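Local atomic coordinates of substrate-binding protein (Synechococcus sp., PDB entry 6WPN), a protein that probably binds a sugar or related solute in the periplasm and presents it to a transport system of this marine cyanobacterium. Residues V143-V148 / L369-T374; G264-R269 / E333-P338; T282-P287 / R365-L370. All blocks are in the same frame, centred on the assembly; numbering follows the deposited sequence. Where two conformers were deposited one is given.

Contact 1 (V143-V148 / L369-T374); sequences VRLSLV and LLSAET
Val143 and Ser371 mark the closest passage of the two backbones, their CA atoms lying 5.4 Å apart. From there strand 145-148 runs roughly antiparallel to helix 369-374, with short axes 9.9 Å apart at closest approach and N-to-C directions 148° from each other. One hydrogen bond joins the segments: Ser371 OG donates to Val143 O over 3.0 Å, in the carbonyl plane, with a C=O...donor angle of 154°. The serine hydroxyl stands beside its own backbone N (chi1 -71°). Leu145 covers one side of this buried hydroxyl, its CG lying 3.4 Å from Ser371 OG and both methyls about as near; the main partner of the hydroxyl is Val143 O, with Ala367 O a weak second. CD2 of Leu145 reaches on to CG of Leu370 at 4.0 Å. One turn further along the helix, CG1 of Val143 meets CG2 of Thr374 at 3.6 Å. That methyl faces the strand because the threonine hydroxyl turns back into the helix, OG1 donating to Leu370 O at 2.6 Å, on the face of that carbonyl opposite Thr374 N. This is helix-on-sheet packing of an alpha/beta solute-binding protein: helix 359-374 lies against strand 137-149, whose Leu145 and Leu147 pair with strand 260-263 and Val148 with strand 282-285, while Val143 and Thr374 touch strand 295-303.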
loop_
_atom_site.group_PDB
_atom_site.type_symbol
_atom_site.label_atom_id
_atom_site.label_comp_id
_atom_site.label_asym_id
_atom_site.label_seq_id
_atom_site.Cartn_x
_atom_site.Cartn_y
_atom_site.Cartn_z
ATOM N N VAL A 143 -5.384 -4.403 -3.210
ATOM C CA VAL A 143 -5.319 -3.774 -4.522
ATOM C C VAL A 143 -6.254 -2.574 -4.470
ATOM O O VAL A 143 -7.477 -2.736 -4.382
ATOM C CB VAL A 143 -5.712 -4.744 -5.643
ATOM C CG1 VAL A 143 -5.648 -4.045 -6.986
ATOM C CG2 VAL A 143 -4.804 -5.967 -5.619
ATOM N N ARG A 144 -5.695 -1.370 -4.524
ATOM C CA ARG A 144 -6.508 -0.162 -4.468
ATOM C C ARG A 144 -7.145 0.132 -5.821
ATOM O O ARG A 144 -6.516 -0.022 -6.872
ATOM C CB ARG A 144 -5.685 1.034 -3.991
ATOM C CG ARG A 144 -4.612 1.493 -4.938
ATOM C CD ARG A 144 -3.929 2.735 -4.403
ATOM N NE ARG A 144 -2.808 3.107 -5.254
ATOM C CZ ARG A 144 -1.553 2.728 -5.041
ATOM N NH1 ARG A 144 -1.254 1.976 -3.989
ATOM N NH2 ARG A 144 -0.592 3.110 -5.875
ATOM N N LEU A 145 -8.412 0.521 -5.790
ATOM C CA LEU A 145 -9.164 0.841 -6.990
ATOM C C LEU A 145 -9.289 2.354 -7.154
ATOM O O LEU A 145 -8.779 3.143 -6.356
ATOM C CB LEU A 145 -10.542 0.185 -6.934
ATOM C CG LEU A 145 -10.568 -1.302 -6.575
ATOM C CD1 LEU A 145 -11.989 -1.739 -6.288
ATOM C CD2 LEU A 145 -9.950 -2.142 -7.681
ATOM N N SER A 146 -9.967 2.762 -8.224
ATOM C CA SER A 146 -10.345 4.154 -8.443
ATOM C C SER A 146 -11.810 4.312 -8.055
ATOM O O SER A 146 -12.695 3.797 -8.743
ATOM C CB SER A 146 -10.119 4.575 -9.894
ATOM O OG SER A 146 -8.741 4.621 -10.210
ATOM N N LEU A 147 -12.066 4.974 -6.929
ATOM C CA LEU A 147 -13.431 5.332 -6.557
ATOM C C LEU A 147 -13.815 6.622 -7.274
ATOM O O LEU A 147 -13.254 7.685 -6.996
ATOM C CB LEU A 147 -13.552 5.472 -5.044
ATOM C CG LEU A 147 -13.143 4.225 -4.257
ATOM C CD1 LEU A 147 -13.373 4.421 -2.764
ATOM C CD2 LEU A 147 -13.888 2.998 -4.758
ATOM N N VAL A 148 -14.750 6.534 -8.219
ATOM C CA VAL A 148 -15.072 7.642 -9.114
ATOM C C VAL A 148 -16.429 8.223 -8.738
ATOM O O VAL A 148 -17.433 7.500 -8.692
ATOM C CB VAL A 148 -15.058 7.186 -10.581
ATOM C CG1 VAL A 148 -15.574 8.285 -11.487
ATOM C CG2 VAL A 148 -13.651 6.781 -10.974
ATOM N N LEU A 369 -14.821 -7.526 -5.843
ATOM C CA LEU A 369 -14.624 -8.380 -7.009
ATOM C C LEU A 369 -13.650 -7.750 -7.993
ATOM O O LEU A 369 -12.848 -8.454 -8.618
ATOM C CB LEU A 369 -15.964 -8.651 -7.687
ATOM C CG LEU A 369 -15.980 -9.758 -8.736
ATOM C CD1 LEU A 369 -15.489 -11.052 -8.124
ATOM C CD2 LEU A 369 -17.383 -9.918 -9.290
ATOM N N LEU A 370 -13.711 -6.428 -8.154
ATOM C CA LEU A 370 -12.767 -5.759 -9.038
ATOM C C LEU A 370 -11.344 -5.844 -8.490
ATOM O O LEU A 370 -10.390 -6.031 -9.254
ATOM C CB LEU A 370 -13.201 -4.309 -9.244
ATOM C CG LEU A 370 -12.582 -3.547 -10.411
ATOM C CD1 LEU A 370 -12.560 -4.418 -11.648
ATOM C CD2 LEU A 370 -13.393 -2.284 -10.671
ATOM N N SER A 371 -11.181 -5.729 -7.168
ATOM C CA SER A 371 -9.860 -5.911 -6.568
ATOM C C SER A 371 -9.329 -7.321 -6.803
ATOM O O SER A 371 -8.150 -7.499 -7.138
ATOM C CB SER A 371 -9.902 -5.607 -5.070
ATOM O OG SER A 371 -10.064 -4.223 -4.828
ATOM N N ALA A 372 -10.178 -8.337 -6.633
ATOM C CA ALA A 372 -9.717 -9.710 -6.822
ATOM C C ALA A 372 -9.340 -9.982 -8.273
ATOM O O ALA A 372 -8.407 -10.748 -8.539
ATOM C CB ALA A 372 -10.788 -10.696 -6.355
ATOM N N GLU A 373 -10.053 -9.372 -9.216
ATOM C CA GLU A 373 -9.741 -9.547 -10.630
ATOM C C GLU A 373 -8.466 -8.800 -11.010
ATOM O O GLU A 373 -7.659 -9.297 -11.804
ATOM C CB GLU A 373 -10.936 -9.087 -11.460
ATOM C CG GLU A 373 -12.131 -10.017 -11.298
ATOM C CD GLU A 373 -13.352 -9.567 -12.073
ATOM O OE1 GLU A 373 -13.670 -8.360 -12.035
ATOM O OE2 GLU A 373 -13.998 -10.429 -12.709
ATOM N N THR A 374 -8.266 -7.610 -10.437
ATOM C CA THR A 374 -7.079 -6.804 -10.720
ATOM C C THR A 374 -5.807 -7.465 -10.198
ATOM O O THR A 374 -4.725 -7.260 -10.764
ATOM C CB THR A 374 -7.243 -5.407 -10.117
ATOM O OG1 THR A 374 -8.464 -4.827 -10.587
ATOM C CG2 THR A 374 -6.098 -4.503 -10.526
#

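Contact 2 (G264-R269 / E333-P338); sequences GAEFLR and EARVLP
Arg335 reaches Glu266 because its chain is extended from CG to NE, whereas Glu266, with CG anti to the backbone N, bends at chi2 (72°) and brings its carboxylate to the guanidinium. Arg335 NH1 donates to Glu266 OE1 at 3.0 Å, on the syn side of the carboxylate but 33° out of its plane, and this bond is the salt bridge of the contact. OE1 also lies along the aliphatic part of the arginine, 3.2 Å from Arg335 CG, and 3.0 Å from Ala334 O; the latter are two acceptors with no bond between them, a proximity that the cationic neighbour would probably make tolerable. The backbone explains the approach: Arg335, with positive phi, is the C-prime residue of a Schellman motif ending helix 324-334, with Val336 N bonded to Ala331 O and Arg335 N to Arg332 O, and its side chain leaves that turn toward the start of helix 265-274. Replacing it by an alanine would probably leave the Glu266 carboxylate without its cationic mate and free to turn. Arg269 was modelled in two conformers, so the approach of its NE over one face of the Arg335 guanidinium, with the two planes 74° apart in one of them, is doubtful as a close meeting of like charges. Nearer the backbone, Ala265 CB approaches Arg335 O at 4.1 Å, and Phe41 touches both Glu266 and Ala334.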
loop_
_atom_site.group_PDB
_atom_site.type_symbol
_atom_site.label_atom_id
_atom_site.label_comp_id
_atom_site.label_asym_id
_atom_site.label_seq_id
_atom_site.Cartn_x
_atom_site.Cartn_y
_atom_site.Cartn_z
ATOM N N GLY A 264 -9.471 1.440 -1.566
ATOM C CA GLY A 264 -9.950 0.077 -1.627
ATOM C C GLY A 264 -11.428 -0.064 -1.305
ATOM O O GLY A 264 -12.172 0.908 -1.159
ATOM N N ALA A 265 -11.856 -1.327 -1.205
ATOM C CA ALA A 265 -13.253 -1.642 -0.920
ATOM C C ALA A 265 -13.628 -1.341 0.526
ATOM O O ALA A 265 -14.785 -0.979 0.796
ATOM C CB ALA A 265 -13.534 -3.112 -1.232
ATOM N N GLU A 266 -12.685 -1.504 1.466
ATOM C CA GLU A 266 -13.037 -1.338 2.873
ATOM C C GLU A 266 -13.398 0.105 3.180
ATOM O O GLU A 266 -14.332 0.372 3.951
ATOM C CB GLU A 266 -11.881 -1.783 3.761
ATOM C CG GLU A 266 -12.063 -1.523 5.255
ATOM C CD GLU A 266 -13.086 -2.441 5.918
ATOM O OE1 GLU A 266 -13.709 -3.264 5.212
ATOM O OE2 GLU A 266 -13.268 -2.350 7.154
ATOM N N PHE A 267 -12.678 1.051 2.587
ATOM C CA PHE A 267 -13.026 2.439 2.808
ATOM C C PHE A 267 -14.356 2.806 2.165
ATOM O O PHE A 267 -14.998 3.772 2.593
ATOM C CB PHE A 267 -11.922 3.347 2.285
ATOM C CG PHE A 267 -12.199 4.782 2.519
ATOM C CD1 PHE A 267 -12.328 5.261 3.810
ATOM C CD2 PHE A 267 -12.368 5.652 1.460
ATOM C CE1 PHE A 267 -12.605 6.585 4.043
ATOM C CE2 PHE A 267 -12.638 6.984 1.689
ATOM C CZ PHE A 267 -12.768 7.446 2.978
ATOM N N LEU A 268 -14.794 2.042 1.162
ATOM C CA LEU A 268 -16.080 2.319 0.537
ATOM C C LEU A 268 -17.234 2.148 1.519
ATOM O O LEU A 268 -18.229 2.877 1.432
ATOM C CB LEU A 268 -16.262 1.429 -0.695
ATOM C CG LEU A 268 -17.446 1.694 -1.629
ATOM C CD1 LEU A 268 -17.624 3.180 -1.915
ATOM C CD2 LEU A 268 -17.255 0.916 -2.921
ATOM N N ARG A 269 -17.124 1.210 2.464
ATOM C CA ARG A 269 -18.208 1.017 3.425
ATOM C C ARG A 269 -18.308 2.192 4.392
ATOM O O ARG A 269 -19.412 2.576 4.796
ATOM C CB ARG A 269 -18.024 -0.296 4.190
ATOM C CG ARG A 269 -19.147 -0.602 5.189
ATOM C CD ARG A 269 -20.430 -1.103 4.507
ATOM N NE ARG A 269 -20.380 -2.534 4.200
ATOM C CZ ARG A 269 -21.346 -3.210 3.582
ATOM N NH1 ARG A 269 -22.452 -2.592 3.190
ATOM N NH2 ARG A 269 -21.204 -4.509 3.350
ATOM N N GLU A 333 -14.022 -9.739 6.761
ATOM C CA GLU A 333 -14.253 -8.638 7.690
ATOM C C GLU A 333 -13.535 -7.373 7.248
ATOM O O GLU A 333 -14.065 -6.267 7.405
ATOM C CB GLU A 333 -13.821 -9.045 9.101
ATOM C CG GLU A 333 -14.687 -10.146 9.705
ATOM C CD GLU A 333 -14.212 -10.599 11.077
ATOM O OE1 GLU A 333 -13.100 -10.202 11.495
ATOM O OE2 GLU A 333 -14.956 -11.358 11.738
ATOM N N ALA A 334 -12.345 -7.511 6.671
ATOM C CA ALA A 334 -11.579 -6.357 6.224
ATOM C C ALA A 334 -11.822 -6.001 4.766
ATOM O O ALA A 334 -11.373 -4.936 4.330
ATOM C CB ALA A 334 -10.079 -6.595 6.439
ATOM N N ARG A 335 -12.537 -6.842 4.016
ATOM C CA ARG A 335 -12.775 -6.605 2.594
ATOM C C ARG A 335 -11.435 -6.421 1.887
ATOM O O ARG A 335 -11.194 -5.459 1.154
ATOM C CB ARG A 335 -13.721 -5.418 2.401
ATOM C CG ARG A 335 -14.937 -5.530 3.326
ATOM C CD ARG A 335 -15.979 -4.458 3.106
ATOM N NE ARG A 335 -17.219 -4.789 3.809
ATOM C CZ ARG A 335 -17.478 -4.465 5.071
ATOM N NH1 ARG A 335 -16.587 -3.792 5.784
ATOM N NH2 ARG A 335 -18.631 -4.816 5.624
ATOM N N VAL A 336 -10.546 -7.377 2.151
ATOM C CA VAL A 336 -9.160 -7.350 1.723
ATOM C C VAL A 336 -8.853 -8.657 0.995
ATOM O O VAL A 336 -9.633 -9.608 1.030
ATOM C CB VAL A 336 -8.234 -7.137 2.945
ATOM C CG1 VAL A 336 -6.752 -7.221 2.580
ATOM C CG2 VAL A 336 -8.584 -5.874 3.668
ATOM N N LEU A 337 -7.701 -8.695 0.322
ATOM C CA LEU A 337 -7.416 -9.958 -0.349
ATOM C C LEU A 337 -6.423 -10.783 0.461
ATOM O O LEU A 337 -5.469 -10.234 1.021
ATOM C CB LEU A 337 -6.839 -9.709 -1.742
ATOM C CG LEU A 337 -7.766 -8.972 -2.705
ATOM C CD1 LEU A 337 -7.055 -8.653 -4.006
ATOM C CD2 LEU A 337 -9.000 -9.812 -2.973
ATOM N N PRO A 338 -6.606 -12.095 0.554
ATOM C CA PRO A 338 -5.649 -12.926 1.285
ATOM C C PRO A 338 -4.542 -13.441 0.375
ATOM O O PRO A 338 -4.646 -13.430 -0.854
ATOM C CB PRO A 338 -6.519 -14.081 1.796
ATOM C CG PRO A 338 -7.561 -14.237 0.721
ATOM C CD PRO A 338 -7.796 -12.858 0.133
#

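Contact 3 (T282-P287 / R365-L370); sequences TTPQPP and RDARLL
Asp366 is the first residue of 365-370 to meet the strand, and it does so through its backbone: Pro284 CG stands 4.5 Å from Asp366 C, a marginal contact, while the residue itself is exposed. One step on, Ala367 makes the close fit. Its CB lies 3.7 Å from Pro284 CG and only slightly farther from Pro284 CB, and Pro284 CG is also 3.9 Å from Ala367 CA, so one edge of the pyrrolidine ring, the CB-CG side, rests on the small surface that an alanine leaves on the helix. The CA atoms of Pro284 and Ala367 are 5.5 Å apart, a spacing that the short side chain allows. The segment axes run almost alongside each other, 8.2 Å apart at closest approach and 12° between their N-to-C directions, and every contact between the two segments is van der Waals. Strand 282-285 is an edge neighbour of strand 137-149, to which it is antiparallel, and helix 359-374 packs along both, in keeping with the layered alpha/beta build of bacterial solute-binding proteins; the same Ala367 also touches Leu145 of the central strand and Ala265 and Leu268 of helix 265-274. A turn later in the helix comes Leu370, whose chi1 (-164°) sets CG anti to the backbone N, while chi2 (44°) turns the CD2 branch toward the chain leaving the strand. The closest partners of CD2 are backbone atoms: it is 3.7 Å from Gln285 C and 3.8 Å from Pro284 O. The ring of Pro286 is reached more loosely and at a slant, its CD being 4.2 Å from Leu370 CD2. Between the two prolines, Gln285 CB leads away from the helix, and its side chain touches Val148.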
loop_
_atom_site.group_PDB
_atom_site.type_symbol
_atom_site.label_atom_id
_atom_site.label_comp_id
_atom_site.label_asym_id
_atom_site.label_seq_id
_atom_site.Cartn_x
_atom_site.Cartn_y
_atom_site.Cartn_z
ATOM N N THR A 282 -21.052 6.816 -6.377
ATOM C CA THR A 282 -19.700 6.283 -6.480
ATOM C C THR A 282 -19.711 4.940 -7.202
ATOM O O THR A 282 -20.548 4.080 -6.904
ATOM C CB THR A 282 -19.093 6.113 -5.086
ATOM O OG1 THR A 282 -18.973 7.391 -4.450
ATOM C CG2 THR A 282 -17.725 5.445 -5.164
ATOM N N THR A 283 -18.786 4.758 -8.147
ATOM C CA THR A 283 -18.608 3.468 -8.801
ATOM C C THR A 283 -17.140 3.065 -8.720
ATOM O O THR A 283 -16.255 3.890 -9.002
ATOM C CB THR A 283 -19.059 3.495 -10.265
ATOM O OG1 THR A 283 -18.339 4.515 -10.962
ATOM C CG2 THR A 283 -20.556 3.763 -10.362
ATOM N N PRO A 284 -16.836 1.826 -8.345
ATOM C CA PRO A 284 -15.437 1.384 -8.352
ATOM C C PRO A 284 -14.951 1.169 -9.778
ATOM O O PRO A 284 -15.693 0.690 -10.640
ATOM C CB PRO A 284 -15.474 0.066 -7.565
ATOM C CG PRO A 284 -16.826 0.045 -6.885
ATOM C CD PRO A 284 -17.735 0.812 -7.773
ATOM N N GLN A 285 -13.698 1.532 -10.021
ATOM C CA GLN A 285 -13.084 1.469 -11.338
ATOM C C GLN A 285 -11.653 0.970 -11.199
ATOM O O GLN A 285 -11.085 1.000 -10.103
ATOM C CB GLN A 285 -13.102 2.840 -12.031
ATOM C CG GLN A 285 -14.495 3.362 -12.358
ATOM C CD GLN A 285 -15.203 2.543 -13.422
ATOM O OE1 GLN A 285 -14.576 2.020 -14.342
ATOM N NE2 GLN A 285 -16.520 2.423 -13.298
ATOM N N PRO A 286 -11.056 0.483 -12.285
ATOM C CA PRO A 286 -9.674 0.016 -12.205
ATOM C C PRO A 286 -8.749 1.140 -11.794
ATOM O O PRO A 286 -8.995 2.321 -12.104
ATOM C CB PRO A 286 -9.380 -0.457 -13.636
ATOM C CG PRO A 286 -10.714 -0.808 -14.193
ATOM C CD PRO A 286 -11.673 0.170 -13.589
ATOM N N PRO A 287 -7.661 0.825 -11.095
ATOM C CA PRO A 287 -6.722 1.871 -10.685
ATOM C C PRO A 287 -5.993 2.444 -11.886
ATOM O O PRO A 287 -5.930 1.839 -12.960
ATOM C CB PRO A 287 -5.753 1.138 -9.754
ATOM C CG PRO A 287 -5.787 -0.278 -10.245
ATOM C CD PRO A 287 -7.204 -0.518 -10.696
ATOM N N ARG A 365 -19.688 -5.411 -2.990
ATOM C CA ARG A 365 -19.345 -6.625 -3.714
ATOM C C ARG A 365 -18.652 -6.293 -5.033
ATOM O O ARG A 365 -17.672 -6.951 -5.404
ATOM C CB ARG A 365 -20.612 -7.457 -3.932
ATOM C CG ARG A 365 -20.413 -8.814 -4.575
ATOM C CD ARG A 365 -20.595 -8.734 -6.069
ATOM N NE ARG A 365 -20.690 -10.058 -6.671
ATOM C CZ ARG A 365 -21.800 -10.555 -7.206
ATOM N NH1 ARG A 365 -22.913 -9.827 -7.213
ATOM N NH2 ARG A 365 -21.794 -11.771 -7.741
ATOM N N ASP A 366 -19.136 -5.265 -5.742
ATOM C CA ASP A 366 -18.501 -4.844 -6.989
ATOM C C ASP A 366 -17.057 -4.420 -6.764
ATOM O O ASP A 366 -16.180 -4.706 -7.589
ATOM C CB ASP A 366 -19.276 -3.692 -7.634
ATOM C CG ASP A 366 -20.684 -4.077 -8.050
ATOM O OD1 ASP A 366 -20.950 -5.286 -8.249
ATOM O OD2 ASP A 366 -21.524 -3.158 -8.192
ATOM N N ALA A 367 -16.791 -3.715 -5.663
ATOM C CA ALA A 367 -15.435 -3.251 -5.403
ATOM C C ALA A 367 -14.518 -4.414 -5.048
ATOM O O ALA A 367 -13.409 -4.525 -5.582
ATOM C CB ALA A 367 -15.448 -2.204 -4.292
ATOM N N ARG A 368 -14.971 -5.307 -4.161
ATOM C CA ARG A 368 -14.130 -6.438 -3.772
ATOM C C ARG A 368 -13.838 -7.344 -4.962
ATOM O O ARG A 368 -12.728 -7.872 -5.094
ATOM C CB ARG A 368 -14.794 -7.241 -2.652
ATOM C CG ARG A 368 -14.965 -6.507 -1.336
ATOM C CD ARG A 368 -15.696 -7.388 -0.343
ATOM N NE ARG A 368 -14.924 -8.595 -0.058
ATOM C CZ ARG A 368 -15.424 -9.695 0.490
ATOM N NH1 ARG A 368 -16.710 -9.759 0.814
ATOM N NH2 ARG A 368 -14.634 -10.740 0.704
ATOM N N LEU A 369 -14.821 -7.526 -5.843
ATOM C CA LEU A 369 -14.624 -8.380 -7.009
ATOM C C LEU A 369 -13.650 -7.750 -7.993
ATOM O O LEU A 369 -12.848 -8.454 -8.618
ATOM C CB LEU A 369 -15.964 -8.651 -7.687
ATOM C CG LEU A 369 -15.980 -9.758 -8.736
ATOM C CD1 LEU A 369 -15.489 -11.052 -8.124
ATOM C CD2 LEU A 369 -17.383 -9.918 -9.290
ATOM N N LEU A 370 -13.711 -6.428 -8.154
ATOM C CA LEU A 370 -12.767 -5.759 -9.038
ATOM C C LEU A 370 -11.344 -5.844 -8.490
ATOM O O LEU A 370 -10.390 -6.031 -9.254
ATOM C CB LEU A 370 -13.201 -4.309 -9.244
ATOM C CG LEU A 370 -12.582 -3.547 -10.411
ATOM C CD1 LEU A 370 -12.560 -4.418 -11.648
ATOM C CD2 LEU A 370 -13.393 -2.284 -10.671
#

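Overall arrangement
Helix 359-374 is common to contacts 1 and 3, which share Leu369 and Leu370 and have centres about 5 Å apart. Their strands are sheet neighbours: Ser146 N lies 2.8 Å from Gln285 O and Ser146 OG 3.0 Å from Pro286 O, both probable hydrogen bonds. Contact 2 has its centre about 10 Å from that of contact 1 and about 11 Å from that of contact 3. It meets contact 1 through Leu337 CD1, 3.9 Å from Val143 CG2, and contact 3 where Ala265 CB packs 3.7 Å from Ala367 CB. Contacts 1 and 3 lay helix 359-374 on the sheet, while contact 2 joins the start of helix 265-274 to the turn leading into strand 337-338.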